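PDB 4UYP: cellulosomal scaffoldin anchoring protein C from Acetivibrio cellulolyticus, which probably anchors cellulosomes to the bacterial cell surface, its third cohesin domain, the part present here, binding the dockerin of the adaptor scaffoldin ScaB. Local coordinates for residues F23-L34 against P80-D88. Residues are numbered along the deposited sequence; the frame is centred on the assembly and turned at random.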
ATOM      1  N   PHE C  23       2.044 -19.559  -2.860  1.00  9.74           N
ATOM      2  CA  PHE C  23       3.499 -19.454  -2.816  1.00 10.39           C
ATOM      3  C   PHE C  23       4.136 -20.636  -3.629  1.00 10.38           C
ATOM      4  O   PHE C  23       3.743 -21.814  -3.520  1.00 11.84           O
ATOM      5  CB  PHE C  23       3.993 -19.733  -1.391  1.00  9.98           C
ATOM      6  CG  PHE C  23       3.625 -18.708  -0.314  1.00  9.64           C
ATOM      7  CD1 PHE C  23       3.045 -17.466  -0.643  1.00  9.12           C
ATOM      8  CD2 PHE C  23       3.855 -19.010   1.046  1.00  9.75           C
ATOM      9  CE1 PHE C  23       2.701 -16.542   0.385  1.00 10.32           C
ATOM     10  CE2 PHE C  23       3.587 -18.065   2.047  1.00  9.80           C
ATOM     11  CZ  PHE C  23       3.008 -16.838   1.717  1.00 10.07           C
ATOM     12  N   THR C  24       5.076 -20.227  -4.480  1.00 10.90           N
ATOM     13  CA  THR C  24       5.785 -21.171  -5.382  0.50 11.94           C
ATOM     14  C   THR C  24       7.272 -21.038  -5.088  1.00 11.66           C
ATOM     15  O   THR C  24       7.776 -19.995  -4.812  1.00 12.64           O
ATOM     16  CB  THR C  24       5.362 -20.879  -6.861  0.50 11.23           C
ATOM     17  OG1 THR C  24       3.990 -21.335  -7.002  0.50 12.43           O
ATOM     18  CG2 THR C  24       6.157 -21.771  -7.877  0.50 11.06           C
ATOM     19  N   ASN C  25       7.994 -22.165  -5.261  1.00 12.38           N
ATOM     20  CA  ASN C  25       9.465 -22.217  -4.993  1.00 13.44           C
ATOM     21  C   ASN C  25       9.781 -21.826  -3.536  1.00 10.83           C
ATOM     22  O   ASN C  25      10.724 -21.071  -3.196  1.00 13.49           O
ATOM     23  CB  ASN C  25      10.260 -21.299  -5.935  1.00 13.62           C
ATOM     24  CG  ASN C  25      10.016 -21.594  -7.388  1.00 16.08           C
ATOM     25  OD1 ASN C  25       9.732 -22.685  -7.805  1.00 19.13           O
ATOM     26  ND2 ASN C  25       9.987 -20.531  -8.131  1.00 20.91           N
ATOM     27  N   VAL C  26       8.924 -22.352  -2.629  1.00 11.08           N
ATOM     28  CA  VAL C  26       9.188 -22.082  -1.214  1.00 11.08           C
ATOM     29  C   VAL C  26      10.552 -22.766  -0.810  1.00 11.41           C
ATOM     30  O   VAL C  26      10.676 -23.950  -1.137  1.00 13.26           O
ATOM     31  CB  VAL C  26       8.021 -22.631  -0.366  1.00 11.05           C
ATOM     32  CG1 VAL C  26       8.285 -22.616   1.149  1.00 11.69           C
ATOM     33  CG2 VAL C  26       6.695 -21.845  -0.671  1.00 12.31           C
ATOM     34  N   PRO C  27      11.346 -22.101  -0.033  1.00 11.95           N
ATOM     35  CA  PRO C  27      12.651 -22.716   0.345  1.00 13.14           C
ATOM     36  C   PRO C  27      12.365 -23.921   1.199  1.00 14.05           C
ATOM     37  O   PRO C  27      11.612 -23.900   2.182  1.00 13.15           O
ATOM     38  CB  PRO C  27      13.337 -21.595   1.141  1.00 13.44           C
ATOM     39  CG  PRO C  27      12.203 -20.704   1.653  1.00 15.01           C
ATOM     40  CD  PRO C  27      11.293 -20.702   0.420  1.00 14.20           C
ATOM     41  N   LYS C  28      13.113 -25.044   0.893  1.00 13.55           N
ATOM     42  CA  LYS C  28      12.907 -26.224   1.708  1.00 14.27           C
ATOM     43  C   LYS C  28      13.395 -26.107   3.160  1.00 12.38           C
ATOM     44  O   LYS C  28      12.925 -26.866   4.032  1.00 14.39           O
ATOM     45  CB  LYS C  28      13.583 -27.466   1.002  1.00 14.68           C
ATOM     46  CG  LYS C  28      13.045 -27.594  -0.442  1.00 17.88           C
ATOM     47  CD  LYS C  28      11.567 -27.884  -0.409  1.00 18.56           C
ATOM     48  CE  LYS C  28      11.212 -28.448  -1.821  1.00 23.48           C
ATOM     49  NZ  LYS C  28       9.744 -28.517  -2.033  1.00 27.92           N
ATOM     50  N   SER C  29      14.272 -25.132   3.383  1.00 13.15           N
ATOM     51  CA  SER C  29      14.685 -24.896   4.767  1.00 14.32           C
ATOM     52  C   SER C  29      13.632 -24.223   5.597  1.00 13.60           C
ATOM     53  O   SER C  29      13.741 -24.161   6.828  1.00 14.43           O
ATOM     54  CB  SER C  29      15.993 -24.060   4.765  1.00 13.71           C
ATOM     55  OG  SER C  29      15.894 -22.805   4.176  1.00 15.89           O
ATOM     56  N   GLY C  30      12.654 -23.614   4.910  1.00 12.40           N
ATOM     57  CA  GLY C  30      11.472 -23.146   5.654  1.00 11.65           C
ATOM     58  C   GLY C  30      11.382 -21.629   5.801  1.00 11.84           C
ATOM     59  O   GLY C  30      12.397 -20.940   6.043  1.00 12.68           O
ATOM     60  N   ILE C  31      10.119 -21.136   5.707  1.00 10.62           N
ATOM     61  CA  ILE C  31       9.818 -19.758   6.051  1.00 10.91           C
ATOM     62  C   ILE C  31       9.356 -19.756   7.503  1.00 10.95           C
ATOM     63  O   ILE C  31       8.367 -20.470   7.848  1.00 10.71           O
ATOM     64  CB  ILE C  31       8.673 -19.210   5.147  1.00 10.61           C
ATOM     65  CG1 ILE C  31       9.052 -19.288   3.648  1.00 10.88           C
ATOM     66  CG2 ILE C  31       8.380 -17.778   5.606  1.00 12.21           C
ATOM     67  CD1 ILE C  31       7.812 -18.976   2.703  1.00 11.17           C
ATOM     68  N   TYR C  32      10.114 -19.058   8.359  1.00 10.47           N
ATOM     69  CA  TYR C  32       9.778 -18.994   9.774  1.00 10.11           C
ATOM     70  C   TYR C  32       8.741 -17.909  10.103  1.00  9.61           C
ATOM     71  O   TYR C  32       8.010 -18.033  11.092  1.00 10.09           O
ATOM     72  CB  TYR C  32      11.145 -18.699  10.476  1.00 10.47           C
ATOM     73  CG  TYR C  32      11.121 -18.683  11.978  1.00 10.04           C
ATOM     74  CD1 TYR C  32      10.781 -19.870  12.685  1.00 10.82           C
ATOM     75  CD2 TYR C  32      11.395 -17.559  12.716  1.00 11.48           C
ATOM     76  CE1 TYR C  32      10.826 -19.879  14.080  1.00 12.37           C
ATOM     77  CE2 TYR C  32      11.465 -17.553  14.133  1.00 10.96           C
ATOM     78  CZ  TYR C  32      11.154 -18.718  14.789  1.00 11.79           C
ATOM     79  OH  TYR C  32      11.195 -18.779  16.162  1.00 13.10           O
ATOM     80  N   ALA C  33       8.805 -16.774   9.362  1.00  9.53           N
ATOM     81  CA  ALA C  33       7.868 -15.667   9.711  1.00  9.89           C
ATOM     82  C   ALA C  33       7.673 -14.887   8.426  1.00  9.86           C
ATOM     83  O   ALA C  33       8.556 -14.738   7.613  1.00 11.02           O
ATOM     84  CB  ALA C  33       8.433 -14.752  10.803  1.00 11.99           C
ATOM     85  N   LEU C  34       6.475 -14.322   8.253  1.00  8.30           N
ATOM     86  CA  LEU C  34       6.196 -13.470   7.076  1.00  8.53           C
ATOM     87  C   LEU C  34       5.023 -12.607   7.422  1.00  8.50           C
ATOM     88  O   LEU C  34       4.153 -12.910   8.257  1.00  8.20           O
ATOM     89  CB  LEU C  34       5.897 -14.332   5.821  1.00  8.26           C
ATOM     90  CG  LEU C  34       4.516 -15.028   5.808  1.00  7.79           C
ATOM     91  CD1 LEU C  34       3.548 -14.151   4.961  1.00  9.22           C
ATOM     92  CD2 LEU C  34       4.695 -16.423   5.155  1.00  9.19           C
ATOM     93  N   PRO C  80       6.029 -21.746  15.141  1.00 10.55           N
ATOM     94  CA  PRO C  80       6.403 -21.882  16.562  1.00 11.21           C
ATOM     95  C   PRO C  80       7.929 -21.959  16.732  1.00 12.45           C
ATOM     96  O   PRO C  80       8.657 -22.266  15.767  1.00 13.83           O
ATOM     97  CB  PRO C  80       5.693 -23.234  16.930  1.00 11.47           C
ATOM     98  CG  PRO C  80       5.708 -24.015  15.626  1.00 11.43           C
ATOM     99  CD  PRO C  80       5.336 -22.919  14.603  1.00 11.19           C
ATOM    100  N   VAL C  81       8.315 -21.772  17.997  1.00 15.06           N
ATOM    101  CA  VAL C  81       9.766 -21.600  18.265  0.50 17.08           C
ATOM    102  C   VAL C  81      10.582 -22.821  17.995  1.00 19.56           C
ATOM    103  O   VAL C  81      11.794 -22.723  17.718  1.00 21.74           O
ATOM    104  CB  VAL C  81      10.106 -21.147  19.680  0.50 18.14           C
ATOM    105  CG1 VAL C  81      11.541 -20.588  19.715  0.50 17.99           C
ATOM    106  CG2 VAL C  81       9.201 -20.069  20.102  0.50 17.98           C
ATOM    107  N   ASP C  82       9.961 -24.003  18.019  1.00 16.79           N
ATOM    108  CA  ASP C  82      10.583 -25.254  17.625  1.00 15.90           C
ATOM    109  C   ASP C  82      10.503 -25.635  16.208  1.00 20.52           C
ATOM    110  O   ASP C  82      10.858 -26.749  15.802  1.00 24.17           O
ATOM    111  CB  ASP C  82      10.091 -26.406  18.543  1.00 17.56           C
ATOM    112  CG  ASP C  82       8.559 -26.638  18.467  1.00 21.56           C
ATOM    113  OD1 ASP C  82       7.865 -25.837  17.708  1.00 18.65           O
ATOM    114  OD2 ASP C  82       8.003 -27.594  19.083  1.00 19.48           O
ATOM    115  N   ARG C  83       9.981 -24.712  15.336  1.00 17.29           N
ATOM    116  CA  ARG C  83       9.736 -25.036  13.996  1.00 19.51           C
ATOM    117  C   ARG C  83       8.879 -26.327  13.812  1.00 19.38           C
ATOM    118  O   ARG C  83       8.926 -26.931  12.691  1.00 27.37           O
ATOM    119  CB  ARG C  83      11.028 -25.133  13.204  1.00 21.65           C
ATOM    120  CG  ARG C  83      11.906 -23.984  13.178  1.00 22.93           C
ATOM    121  CD  ARG C  83      12.642 -24.374  11.851  1.00 30.56           C
ATOM    122  NE  ARG C  83      13.298 -23.260  11.475  1.00 27.29           N
ATOM    123  CZ  ARG C  83      13.331 -22.361  10.503  1.00 18.64           C
ATOM    124  NH1 ARG C  83      13.745 -21.225  11.057  1.00 17.56           N
ATOM    125  NH2 ARG C  83      13.242 -22.416   9.150  1.00 21.58           N
ATOM    126  N   ALA C  84       7.992 -26.642  14.755  1.00 18.74           N
ATOM    127  CA  ALA C  84       7.086 -27.841  14.644  1.00 22.24           C
ATOM    128  C   ALA C  84       6.139 -27.684  13.458  1.00 26.36           C
ATOM    129  O   ALA C  84       5.645 -28.679  12.883  1.00 25.39           O
ATOM    130  CB  ALA C  84       6.303 -28.137  15.930  1.00 24.10           C
ATOM    131  N   ARG C  85       5.898 -26.434  13.057  1.00 20.31           N
ATOM    132  CA  ARG C  85       5.134 -26.171  11.818  1.00 17.37           C
ATOM    133  C   ARG C  85       6.065 -25.184  11.140  1.00 16.27           C
ATOM    134  O   ARG C  85       6.725 -24.384  11.825  1.00 15.91           O
ATOM    135  CB  ARG C  85       3.762 -25.457  12.072  1.00 17.02           C
ATOM    136  CG  ARG C  85       2.602 -26.358  12.481  1.00 20.76           C
ATOM    137  CD  ARG C  85       2.350 -26.465  13.908  1.00 17.62           C
ATOM    138  NE  ARG C  85       2.236 -25.216  14.627  1.00 13.26           N
ATOM    139  CZ  ARG C  85       2.227 -25.105  15.950  1.00 13.57           C
ATOM    140  NH1 ARG C  85       2.376 -26.254  16.757  1.00 15.77           N
ATOM    141  NH2 ARG C  85       2.050 -23.948  16.546  1.00 15.83           N
ATOM    142  N   ILE C  86       6.131 -25.252   9.841  1.00 15.49           N
ATOM    143  CA  ILE C  86       7.031 -24.339   9.100  1.00 14.70           C
ATOM    144  C   ILE C  86       6.421 -24.322   7.716  1.00 13.68           C
ATOM    145  O   ILE C  86       5.701 -25.315   7.369  1.00 17.96           O
ATOM    146  CB  ILE C  86       8.499 -24.857   9.072  1.00 16.85           C
ATOM    147  CG1 ILE C  86       9.394 -23.738   8.683  1.00 17.33           C
ATOM    148  CG2 ILE C  86       8.524 -26.136   8.236  1.00 17.82           C
ATOM    149  CD1 ILE C  86       9.688 -22.830   9.794  1.00 15.86           C
ATOM    150  N   ILE C  87       6.603 -23.254   6.906  1.00 10.49           N
ATOM    151  CA  ILE C  87       6.118 -23.321   5.514  1.00 10.04           C
ATOM    152  C   ILE C  87       7.341 -23.684   4.665  1.00 10.92           C
ATOM    153  O   ILE C  87       8.289 -22.865   4.574  1.00 11.71           O
ATOM    154  CB  ILE C  87       5.472 -22.013   5.127  1.00 10.29           C
ATOM    155  CG1 ILE C  87       4.144 -21.814   5.869  1.00 11.42           C
ATOM    156  CG2 ILE C  87       5.164 -22.010   3.586  1.00 11.18           C
ATOM    157  CD1 ILE C  87       3.523 -20.469   5.594  1.00 12.24           C
ATOM    158  N   ASP C  88       7.338 -24.935   4.161  1.00 11.14           N
ATOM    159  CA  ASP C  88       8.507 -25.388   3.421  1.00 11.86           C
ATOM    160  C   ASP C  88       8.083 -26.159   2.190  1.00 11.99           C
ATOM    161  O   ASP C  88       8.877 -27.010   1.645  1.00 14.28           O
ATOM    162  CB  ASP C  88       9.415 -26.266   4.299  1.00 13.99           C
ATOM    163  CG  ASP C  88       8.767 -27.520   4.695  1.00 16.82           C
ATOM    164  OD1 ASP C  88       7.568 -27.806   4.493  1.00 16.51           O
ATOM    165  OD2 ASP C  88       9.516 -28.333   5.462  1.00 19.39           O
TER
HETATM  166  O   HOH W   1       8.902 -29.424   0.455  1.00 22.25           O
HETATM  167  O   HOH W   2      12.148 -27.201   6.625  1.00 23.39           O
HETATM  168  O   HOH W   3      13.087 -20.829  16.591  1.00 17.68           O
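The R83 guanidinium and the Y32 ring lie with their planes 5° apart, NH1 coming obliquely to within 3.6 Å of Y32 CD1. I86 CD1 sits on one face of the guanidinium, offset toward its rim, and meets the Y32 ring at its edge. Near the guanidinium edge are the carbonyls of S29 and G30; NH2 donates to S29 O at 2.9 Å, a bent bond (136° at the hydrogen) to an oxygen tilted out of the guanidinium plane, while NH1 is held by Y123 O. The F23 ring receives I87 CG2 at its edge.

The backbones form a single antiparallel hydrogen-bonded bridge: I31 N donates almost straight to I87 O at 2.8 Å, and I87 N returns a weak bond to I31 O. I87 CG2, anti to its backbone N, packs against V26 CG1 and I31 CD1, while I87 CD1 packs on L34 CD2; both side chains touch F77 and F93. One water links K28 NZ to D88 O and another joins K28 O to D88 OD2.

With CG anti to the backbone N (chi1 -176°), Y32 extends past P80 O to V81; its OH hydrogen-bonds to D59 OD2 of the ScaB chain and accepts from a water shared with V81 O. The contact ties two inter-strand loops at one end of the cohesin beta-sandwich, with Y32 and V81 forming part of the dockerin-binding surface.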